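Local coordinates for putative peptidyl-arginine deiminase family protein (Campylobacter jejuni subsp. jejuni serotype O:2, PDB 6B10) that probably hydrolyses agmatine to N-carbamoylputrescine as an agmatine deiminase, a step of polyamine biosynthesis on the way to putrescine, at residues A212-E226 with L243-I255. Numbering follows the deposited sequence.
Sequences ARFIDKNTIAHCICE and LKKTGFDLLELPI
His222 and Ile220 of strand 219-224 pack on the end of helix 233-244 while their backbones pair with strand 249-254, so the contact closes a beta-alpha-beta unit with parallel strands. Strand 219-224 is the middle one of a mixed three-stranded sheet, with strand 212-216 antiparallel along its other edge. Seven backbone hydrogen bonds run from Asp249 N to Asn218 O at one end to Ile255 N to Ile224 O at the other.

The bump on the helix side is Leu243, and its hollow is the notch between His222 and Ala212. Leu243 CD1 lies 3.5 Å from His222 CB and as near to His222 CG, the leucine and the histidine running antiparallel past one another; Ala212 CB, 4.4 Å from Leu243 CD1, adds a second wall. His222 lies between this leucine and Glu252, whose aliphatic CG runs 3.9 Å from His222 CE1, while Leu250 CB meets the ring edge in its plane. With chi1 at 69°, the His222 ring folds back over its own main chain, where His222 ND1 donates to Cys223 O (3.1 Å). A flat ring with two nitrogens suits this place: NE2 shares a water with Glu252 OE2, an oxygen that also forms a salt bridge with Lys240 of the helix.

After the helix, Gly247, with positive phi, leads into Phe248. Ile220 CD1 fits against Phe248 CD2 (3.9 Å), and the same methyl nears Leu243. Phe214, from strand 212-216, makes a T-shaped stack, its edge directed at the face of Phe248 with the planes 81° apart.

On the other face of the sheet, Ala221 CB is small enough to leave room for Leu253 CD1 (3.9 Å) and Leu251 CD2; Leu251 also packs on helix 289-300. Beyond it Thr219 suits the partly exposed margin: Thr219 OG1 donates to Asp216 OD1 (2.6 Å) and accepts from a water that also donates to Asp249 OD2.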
ATOM      1  N   ALA A 212      10.416  -2.694   0.237  1.00 22.80           N
ATOM      2  CA  ALA A 212      10.394  -3.967   0.965  1.00 22.99           C
ATOM      3  C   ALA A 212       9.047  -4.212   1.615  1.00 22.09           C
ATOM      4  O   ALA A 212       8.436  -3.284   2.136  1.00 22.51           O
ATOM      5  CB  ALA A 212      11.491  -3.988   2.024  1.00 22.93           C
ATOM      6  N   ARG A 213       8.620  -5.473   1.606  1.00 21.10           N
ATOM      7  CA  ARG A 213       7.292  -5.873   2.036  1.00 20.95           C
ATOM      8  C   ARG A 213       7.339  -7.278   2.621  1.00 21.07           C
ATOM      9  O   ARG A 213       7.983  -8.154   2.050  1.00 21.32           O
ATOM     10  CB  ARG A 213       6.332  -5.945   0.836  1.00 21.44           C
ATOM     11  CG  ARG A 213       6.189  -4.699  -0.027  1.00 21.58           C
ATOM     12  CD  ARG A 213       5.342  -3.617   0.625  1.00 21.56           C
ATOM     13  NE  ARG A 213       4.002  -4.089   0.945  1.00 21.20           N
ATOM     14  CZ  ARG A 213       2.987  -4.182   0.084  1.00 21.46           C
ATOM     15  NH1 ARG A 213       3.119  -3.840  -1.192  1.00 21.52           N
ATOM     16  NH2 ARG A 213       1.824  -4.650   0.504  1.00 21.77           N
ATOM     17  N   PHE A 214       6.645  -7.510   3.730  1.00 20.20           N
ATOM     18  CA  PHE A 214       6.371  -8.874   4.156  1.00 20.65           C
ATOM     19  C   PHE A 214       5.382  -9.522   3.195  1.00 20.70           C
ATOM     20  O   PHE A 214       4.384  -8.901   2.799  1.00 19.38           O
ATOM     21  CB  PHE A 214       5.776  -8.919   5.564  1.00 21.06           C
ATOM     22  CG  PHE A 214       6.752  -8.573   6.643  1.00 21.49           C
ATOM     23  CD1 PHE A 214       7.713  -9.492   7.040  1.00 22.24           C
ATOM     24  CD2 PHE A 214       6.715  -7.334   7.265  1.00 21.95           C
ATOM     25  CE1 PHE A 214       8.622  -9.178   8.037  1.00 22.33           C
ATOM     26  CE2 PHE A 214       7.617  -7.013   8.265  1.00 22.17           C
ATOM     27  CZ  PHE A 214       8.572  -7.939   8.649  1.00 22.44           C
ATOM     28  N   ILE A 215       5.655 -10.774   2.840  1.00 20.60           N
ATOM     29  CA  ILE A 215       4.720 -11.574   2.051  1.00 20.86           C
ATOM     30  C   ILE A 215       4.152 -12.753   2.844  1.00 21.90           C
ATOM     31  O   ILE A 215       3.123 -13.316   2.471  1.00 22.40           O
ATOM     32  CB  ILE A 215       5.353 -12.062   0.735  1.00 20.92           C
ATOM     33  CG1 ILE A 215       6.564 -12.963   0.988  1.00 21.17           C
ATOM     34  CG2 ILE A 215       5.742 -10.868  -0.111  1.00 21.16           C
ATOM     35  CD1 ILE A 215       7.159 -13.537  -0.276  1.00 21.69           C
ATOM     36  N   ASP A 216       4.850 -13.151   3.908  1.00 22.83           N
ATOM     37  CA  ASP A 216       4.255 -13.954   4.973  1.00 23.08           C
ATOM     38  C   ASP A 216       4.955 -13.584   6.278  1.00 23.55           C
ATOM     39  O   ASP A 216       5.807 -12.691   6.281  1.00 22.75           O
ATOM     40  CB  ASP A 216       4.280 -15.462   4.648  1.00 23.70           C
ATOM     41  CG  ASP A 216       5.688 -16.053   4.558  1.00 23.77           C
ATOM     42  OD1 ASP A 216       6.610 -15.643   5.291  1.00 24.02           O
ATOM     43  OD2 ASP A 216       5.861 -16.975   3.750  1.00 25.39           O
ATOM     44  N   LYS A 217       4.584 -14.223   7.385  1.00 24.42           N
ATOM     45  CA  LYS A 217       5.115 -13.837   8.694  1.00 26.41           C
ATOM     46  C   LYS A 217       6.633 -14.000   8.798  1.00 26.32           C
ATOM     47  O   LYS A 217       7.253 -13.360   9.636  1.00 25.76           O
ATOM     48  CB  LYS A 217       4.446 -14.627   9.825  1.00 28.11           C
ATOM     49  CG  LYS A 217       4.868 -16.089   9.919  1.00 29.86           C
ATOM     50  CD  LYS A 217       4.051 -16.814  10.978  1.00 31.89           C
ATOM     51  CE  LYS A 217       4.600 -18.202  11.243  1.00 33.89           C
ATOM     52  NZ  LYS A 217       3.720 -18.972  12.167  1.00 36.44           N
ATOM     53  N   ASN A 218       7.218 -14.841   7.943  1.00 26.53           N
ATOM     54  CA  ASN A 218       8.650 -15.125   7.987  1.00 27.65           C
ATOM     55  C   ASN A 218       9.475 -14.535   6.850  1.00 26.30           C
ATOM     56  O   ASN A 218      10.683 -14.734   6.823  1.00 26.30           O
ATOM     57  CB  ASN A 218       8.878 -16.642   8.001  1.00 28.78           C
ATOM     58  CG  ASN A 218       8.233 -17.316   9.188  1.00 30.19           C
ATOM     59  OD1 ASN A 218       7.481 -18.275   9.034  1.00 34.48           O
ATOM     60  ND2 ASN A 218       8.512 -16.813  10.376  1.00 31.92           N
ATOM     61  N   THR A 219       8.849 -13.819   5.919  1.00 24.98           N
ATOM     62  CA  THR A 219       9.518 -13.509   4.654  1.00 24.29           C
ATOM     63  C   THR A 219       9.341 -12.067   4.193  1.00 23.68           C
ATOM     64  O   THR A 219       8.229 -11.530   4.202  1.00 24.99           O
ATOM     65  CB  THR A 219       9.008 -14.438   3.548  1.00 24.09           C
ATOM     66  OG1 THR A 219       8.892 -15.769   4.061  1.00 24.59           O
ATOM     67  CG2 THR A 219       9.944 -14.432   2.359  1.00 24.62           C
ATOM     68  N   ILE A 220      10.444 -11.461   3.765  1.00 22.45           N
ATOM     69  CA  ILE A 220      10.444 -10.118   3.217  1.00 22.15           C
ATOM     70  C   ILE A 220      10.874 -10.140   1.754  1.00 22.47           C
ATOM     71  O   ILE A 220      11.948 -10.662   1.414  1.00 22.21           O
ATOM     72  CB  ILE A 220      11.383  -9.183   4.000  1.00 22.11           C
ATOM     73  CG1 ILE A 220      10.845  -8.980   5.416  1.00 22.34           C
ATOM     74  CG2 ILE A 220      11.500  -7.835   3.292  1.00 22.32           C
ATOM     75  CD1 ILE A 220      11.787  -8.252   6.348  1.00 22.50           C
ATOM     76  N   ALA A 221      10.030  -9.570   0.897  1.00 21.51           N
ATOM     77  CA  ALA A 221      10.357  -9.379  -0.504  1.00 21.82           C
ATOM     78  C   ALA A 221      10.860  -7.961  -0.648  1.00 22.22           C
ATOM     79  O   ALA A 221      10.233  -7.042  -0.127  1.00 21.98           O
ATOM     80  CB  ALA A 221       9.128  -9.590  -1.374  1.00 21.76           C
ATOM     81  N   HIS A 222      11.975  -7.778  -1.357  1.00 22.58           N
ATOM     82  CA  HIS A 222      12.645  -6.481  -1.412  1.00 23.36           C
ATOM     83  C   HIS A 222      13.302  -6.208  -2.764  1.00 24.11           C
ATOM     84  O   HIS A 222      13.809  -7.116  -3.432  1.00 23.14           O
ATOM     85  CB  HIS A 222      13.691  -6.346  -0.286  1.00 24.01           C
ATOM     86  CG  HIS A 222      14.887  -7.240  -0.443  1.00 25.46           C
ATOM     87  ND1 HIS A 222      15.991  -6.885  -1.190  1.00 26.45           N
ATOM     88  CD2 HIS A 222      15.150  -8.472   0.051  1.00 25.59           C
ATOM     89  CE1 HIS A 222      16.875  -7.868  -1.161  1.00 26.26           C
ATOM     90  NE2 HIS A 222      16.389  -8.841  -0.413  1.00 25.95           N
ATOM     91  N   CYS A 223      13.295  -4.935  -3.144  1.00 24.61           N
ATOM     92  CA  CYS A 223      13.909  -4.500  -4.384  1.00 25.84           C
ATOM     93  C   CYS A 223      15.396  -4.771  -4.385  1.00 26.19           C
ATOM     94  O   CYS A 223      16.053  -4.697  -3.354  1.00 26.10           O
ATOM     95  CB  CYS A 223      13.662  -3.013  -4.610  1.00 26.47           C
ATOM     96  SG  CYS A 223      11.923  -2.654  -4.891  1.00 27.65           S
ATOM     97  N   ILE A 224      15.911  -5.118  -5.554  1.00 27.78           N
ATOM     98  CA  ILE A 224      17.347  -5.273  -5.756  1.00 29.29           C
ATOM     99  C   ILE A 224      17.648  -4.754  -7.157  1.00 30.42           C
ATOM    100  O   ILE A 224      16.742  -4.602  -7.979  1.00 31.04           O
ATOM    101  CB  ILE A 224      17.803  -6.747  -5.556  1.00 28.72           C
ATOM    102  CG1 ILE A 224      19.300  -6.852  -5.254  1.00 29.81           C
ATOM    103  CG2 ILE A 224      17.500  -7.602  -6.777  1.00 28.18           C
ATOM    104  CD1 ILE A 224      19.796  -6.033  -4.078  1.00 30.26           C
ATOM    105  N   CYS A 225      18.908  -4.434  -7.408  1.00 32.81           N
ATOM    106  CA  CYS A 225      19.349  -3.997  -8.726  1.00 35.43           C
ATOM    107  C   CYS A 225      20.602  -4.772  -9.114  1.00 37.86           C
ATOM    108  O   CYS A 225      21.558  -4.830  -8.344  1.00 36.11           O
ATOM    109  CB  CYS A 225      19.642  -2.505  -8.707  1.00 36.30           C
ATOM    110  SG  CYS A 225      20.251  -1.884 -10.283  1.00 39.73           S
ATOM    111  N   GLU A 226      20.580  -5.369 -10.305  1.00 42.48           N
ATOM    112  CA  GLU A 226      21.664  -6.234 -10.781  1.00 46.23           C
ATOM    113  C   GLU A 226      22.711  -5.496 -11.637  1.00 47.41           C
ATOM    114  O   GLU A 226      23.834  -5.978 -11.795  1.00 50.25           O
ATOM    115  CB  GLU A 226      21.071  -7.425 -11.551  1.00 48.62           C
ATOM    116  CG  GLU A 226      20.538  -8.523 -10.638  1.00 51.56           C
ATOM    117  CD  GLU A 226      19.465  -9.396 -11.272  1.00 54.67           C
ATOM    118  OE1 GLU A 226      19.336  -9.411 -12.518  1.00 57.62           O
ATOM    119  OE2 GLU A 226      18.745 -10.081 -10.511  1.00 55.83           O
ATOM    120  N   LEU A 243      18.796  -5.925   5.572  1.00 30.35           N
ATOM    121  CA  LEU A 243      17.735  -6.919   5.661  1.00 29.80           C
ATOM    122  C   LEU A 243      18.273  -8.299   6.019  1.00 31.08           C
ATOM    123  O   LEU A 243      17.573  -9.088   6.650  1.00 30.81           O
ATOM    124  CB  LEU A 243      16.928  -6.967   4.359  1.00 29.21           C
ATOM    125  CG  LEU A 243      16.039  -5.737   4.099  1.00 28.32           C
ATOM    126  CD1 LEU A 243      15.407  -5.807   2.721  1.00 27.69           C
ATOM    127  CD2 LEU A 243      14.963  -5.603   5.159  1.00 28.25           C
ATOM    128  N   LYS A 244      19.517  -8.582   5.641  1.00 32.93           N
ATOM    129  CA  LYS A 244      20.153  -9.845   6.023  1.00 36.17           C
ATOM    130  C   LYS A 244      20.383  -9.954   7.528  1.00 36.31           C
ATOM    131  O   LYS A 244      20.439 -11.058   8.059  1.00 36.95           O
ATOM    132  CB  LYS A 244      21.461 -10.062   5.247  1.00 36.54           C
ATOM    133  CG  LYS A 244      21.220 -10.572   3.837  1.00 37.57           C
ATOM    134  CD  LYS A 244      22.340 -10.205   2.883  1.00 39.38           C
ATOM    135  CE  LYS A 244      23.616 -10.960   3.197  1.00 40.41           C
ATOM    136  NZ  LYS A 244      24.587 -10.816   2.079  1.00 42.13           N
ATOM    137  N   LYS A 245      20.497  -8.817   8.212  1.00 37.90           N
ATOM    138  CA  LYS A 245      20.664  -8.803   9.676  1.00 38.94           C
ATOM    139  C   LYS A 245      19.386  -9.110  10.455  1.00 36.59           C
ATOM    140  O   LYS A 245      19.464  -9.465  11.628  1.00 35.85           O
ATOM    141  CB  LYS A 245      21.219  -7.453  10.162  1.00 41.54           C
ATOM    142  CG  LYS A 245      22.737  -7.343  10.162  1.00 44.21           C
ATOM    143  CD  LYS A 245      23.289  -6.812   8.852  1.00 46.67           C
ATOM    144  CE  LYS A 245      24.721  -6.324   9.022  1.00 49.21           C
ATOM    145  NZ  LYS A 245      25.212  -5.592   7.821  1.00 50.59           N
ATOM    146  N   THR A 246      18.220  -8.977   9.820  1.00 33.64           N
ATOM    147  CA  THR A 246      16.939  -9.152  10.519  1.00 31.42           C
ATOM    148  C   THR A 246      16.615 -10.615  10.839  1.00 30.44           C
ATOM    149  O   THR A 246      15.836 -10.890  11.747  1.00 30.82           O
ATOM    150  CB  THR A 246      15.758  -8.582   9.705  1.00 31.19           C
ATOM    151  OG1 THR A 246      15.647  -9.282   8.458  1.00 29.19           O
ATOM    152  CG2 THR A 246      15.934  -7.090   9.442  1.00 31.32           C
ATOM    153  N   GLY A 247      17.188 -11.544  10.080  1.00 29.01           N
ATOM    154  CA  GLY A 247      16.876 -12.967  10.232  1.00 28.84           C
ATOM    155  C   GLY A 247      15.682 -13.462   9.421  1.00 29.57           C
ATOM    156  O   GLY A 247      15.438 -14.671   9.347  1.00 30.61           O
ATOM    157  N   PHE A 248      14.922 -12.550   8.814  1.00 28.14           N
ATOM    158  CA  PHE A 248      13.809 -12.958   7.971  1.00 27.40           C
ATOM    159  C   PHE A 248      14.308 -13.539   6.664  1.00 26.69           C
ATOM    160  O   PHE A 248      15.355 -13.140   6.169  1.00 26.91           O
ATOM    161  CB  PHE A 248      12.854 -11.780   7.716  1.00 27.18           C
ATOM    162  CG  PHE A 248      12.036 -11.416   8.922  1.00 25.49           C
ATOM    163  CD1 PHE A 248      11.027 -12.259   9.358  1.00 24.91           C
ATOM    164  CD2 PHE A 248      12.301 -10.263   9.640  1.00 25.31           C
ATOM    165  CE1 PHE A 248      10.281 -11.949  10.476  1.00 24.77           C
ATOM    166  CE2 PHE A 248      11.560  -9.948  10.766  1.00 25.18           C
ATOM    167  CZ  PHE A 248      10.549 -10.790  11.185  1.00 24.52           C
ATOM    168  N   ASP A 249      13.563 -14.491   6.115  1.00 27.17           N
ATOM    169  CA  ASP A 249      13.855 -14.993   4.779  1.00 28.53           C
ATOM    170  C   ASP A 249      13.660 -13.855   3.775  1.00 28.11           C
ATOM    171  O   ASP A 249      12.773 -13.008   3.944  1.00 27.68           O
ATOM    172  CB  ASP A 249      12.961 -16.189   4.434  1.00 30.83           C
ATOM    173  CG  ASP A 249      13.277 -17.426   5.280  1.00 32.24           C
ATOM    174  OD1 ASP A 249      14.382 -17.500   5.859  1.00 33.24           O
ATOM    175  OD2 ASP A 249      12.418 -18.330   5.358  1.00 33.69           O
ATOM    176  N   LEU A 250      14.510 -13.815   2.758  1.00 27.23           N
ATOM    177  CA  LEU A 250      14.495 -12.729   1.784  1.00 26.90           C
ATOM    178  C   LEU A 250      14.190 -13.246   0.394  1.00 25.50           C
ATOM    179  O   LEU A 250      14.703 -14.286  -0.005  1.00 25.54           O
ATOM    180  CB  LEU A 250      15.831 -11.994   1.771  1.00 27.97           C
ATOM    181  CG  LEU A 250      16.257 -11.358   3.096  1.00 28.35           C
ATOM    182  CD1 LEU A 250      17.629 -10.725   2.948  1.00 28.55           C
ATOM    183  CD2 LEU A 250      15.245 -10.328   3.585  1.00 28.67           C
ATOM    184  N   LEU A 251      13.350 -12.506  -0.328  1.00 24.08           N
ATOM    185  CA  LEU A 251      12.996 -12.804  -1.710  1.00 24.33           C
ATOM    186  C   LEU A 251      13.268 -11.542  -2.524  1.00 23.91           C
ATOM    187  O   LEU A 251      12.831 -10.459  -2.146  1.00 23.41           O
ATOM    188  CB  LEU A 251      11.523 -13.231  -1.794  1.00 24.30           C
ATOM    189  CG  LEU A 251      10.953 -13.712  -3.135  1.00 24.80           C
ATOM    190  CD1 LEU A 251       9.839 -14.737  -2.929  1.00 24.72           C
ATOM    191  CD2 LEU A 251      10.430 -12.547  -3.973  1.00 24.91           C
ATOM    192  N   GLU A 252      13.998 -11.668  -3.631  1.00 23.99           N
ATOM    193  CA  GLU A 252      14.474 -10.482  -4.350  1.00 23.86           C
ATOM    194  C   GLU A 252      13.540 -10.075  -5.475  1.00 23.39           C
ATOM    195  O   GLU A 252      12.969 -10.919  -6.168  1.00 24.06           O
ATOM    196  CB  GLU A 252      15.888 -10.708  -4.884  1.00 25.18           C
ATOM    197  CG  GLU A 252      16.935 -10.793  -3.783  1.00 25.53           C
ATOM    198  CD  GLU A 252      18.357 -10.915  -4.304  1.00 26.24           C
ATOM    199  OE1 GLU A 252      18.554 -11.039  -5.532  1.00 26.60           O
ATOM    200  OE2 GLU A 252      19.284 -10.872  -3.469  1.00 27.42           O
ATOM    201  N   LEU A 253      13.390  -8.769  -5.642  1.00 22.38           N
ATOM    202  CA  LEU A 253      12.552  -8.194  -6.684  1.00 22.17           C
ATOM    203  C   LEU A 253      13.420  -7.283  -7.537  1.00 23.05           C
ATOM    204  O   LEU A 253      13.509  -6.094  -7.263  1.00 22.85           O
ATOM    205  CB  LEU A 253      11.410  -7.390  -6.057  1.00 21.55           C
ATOM    206  CG  LEU A 253      10.512  -8.129  -5.066  1.00 21.40           C
ATOM    207  CD1 LEU A 253       9.594  -7.145  -4.354  1.00 21.21           C
ATOM    208  CD2 LEU A 253       9.705  -9.225  -5.759  1.00 21.41           C
ATOM    209  N   PRO A 254      14.085  -7.839  -8.569  1.00 24.37           N
ATOM    210  CA  PRO A 254      14.986  -7.020  -9.383  1.00 24.24           C
ATOM    211  C   PRO A 254      14.240  -5.956 -10.163  1.00 24.13           C
ATOM    212  O   PRO A 254      13.297  -6.266 -10.879  1.00 23.66           O
ATOM    213  CB  PRO A 254      15.628  -8.035 -10.337  1.00 24.74           C
ATOM    214  CG  PRO A 254      14.671  -9.183 -10.379  1.00 24.38           C
ATOM    215  CD  PRO A 254      14.079  -9.246  -9.007  1.00 24.39           C
ATOM    216  N   ILE A 255      14.662  -4.706 -10.027  1.00 25.02           N
ATOM    217  CA  ILE A 255      13.982  -3.608 -10.709  1.00 25.74           C
ATOM    218  C   ILE A 255      14.107  -3.771 -12.222  1.00 25.88           C
ATOM    219  O   ILE A 255      15.083  -4.347 -12.707  1.00 24.84           O
ATOM    220  CB  ILE A 255      14.503  -2.216 -10.263  1.00 26.54           C
ATOM    221  CG1 ILE A 255      15.970  -2.002 -10.651  1.00 26.96           C
ATOM    222  CG2 ILE A 255      14.296  -2.036  -8.764  1.00 26.76           C
ATOM    223  CD1 ILE A 255      16.513  -0.630 -10.280  1.00 27.60           C
TER
HETATM  224  O   HOH W   1      10.168 -17.998   3.699  1.00 38.40           O
HETATM  225  O   HOH W   2      18.305 -10.863  -0.831  1.00 32.05           O
HETATM  226  O   HOH W   3      17.637  -5.120 -11.937  1.00 39.07           O
HETATM  227  O   HOH W   4      17.515 -11.297  -8.107  1.00 42.68           O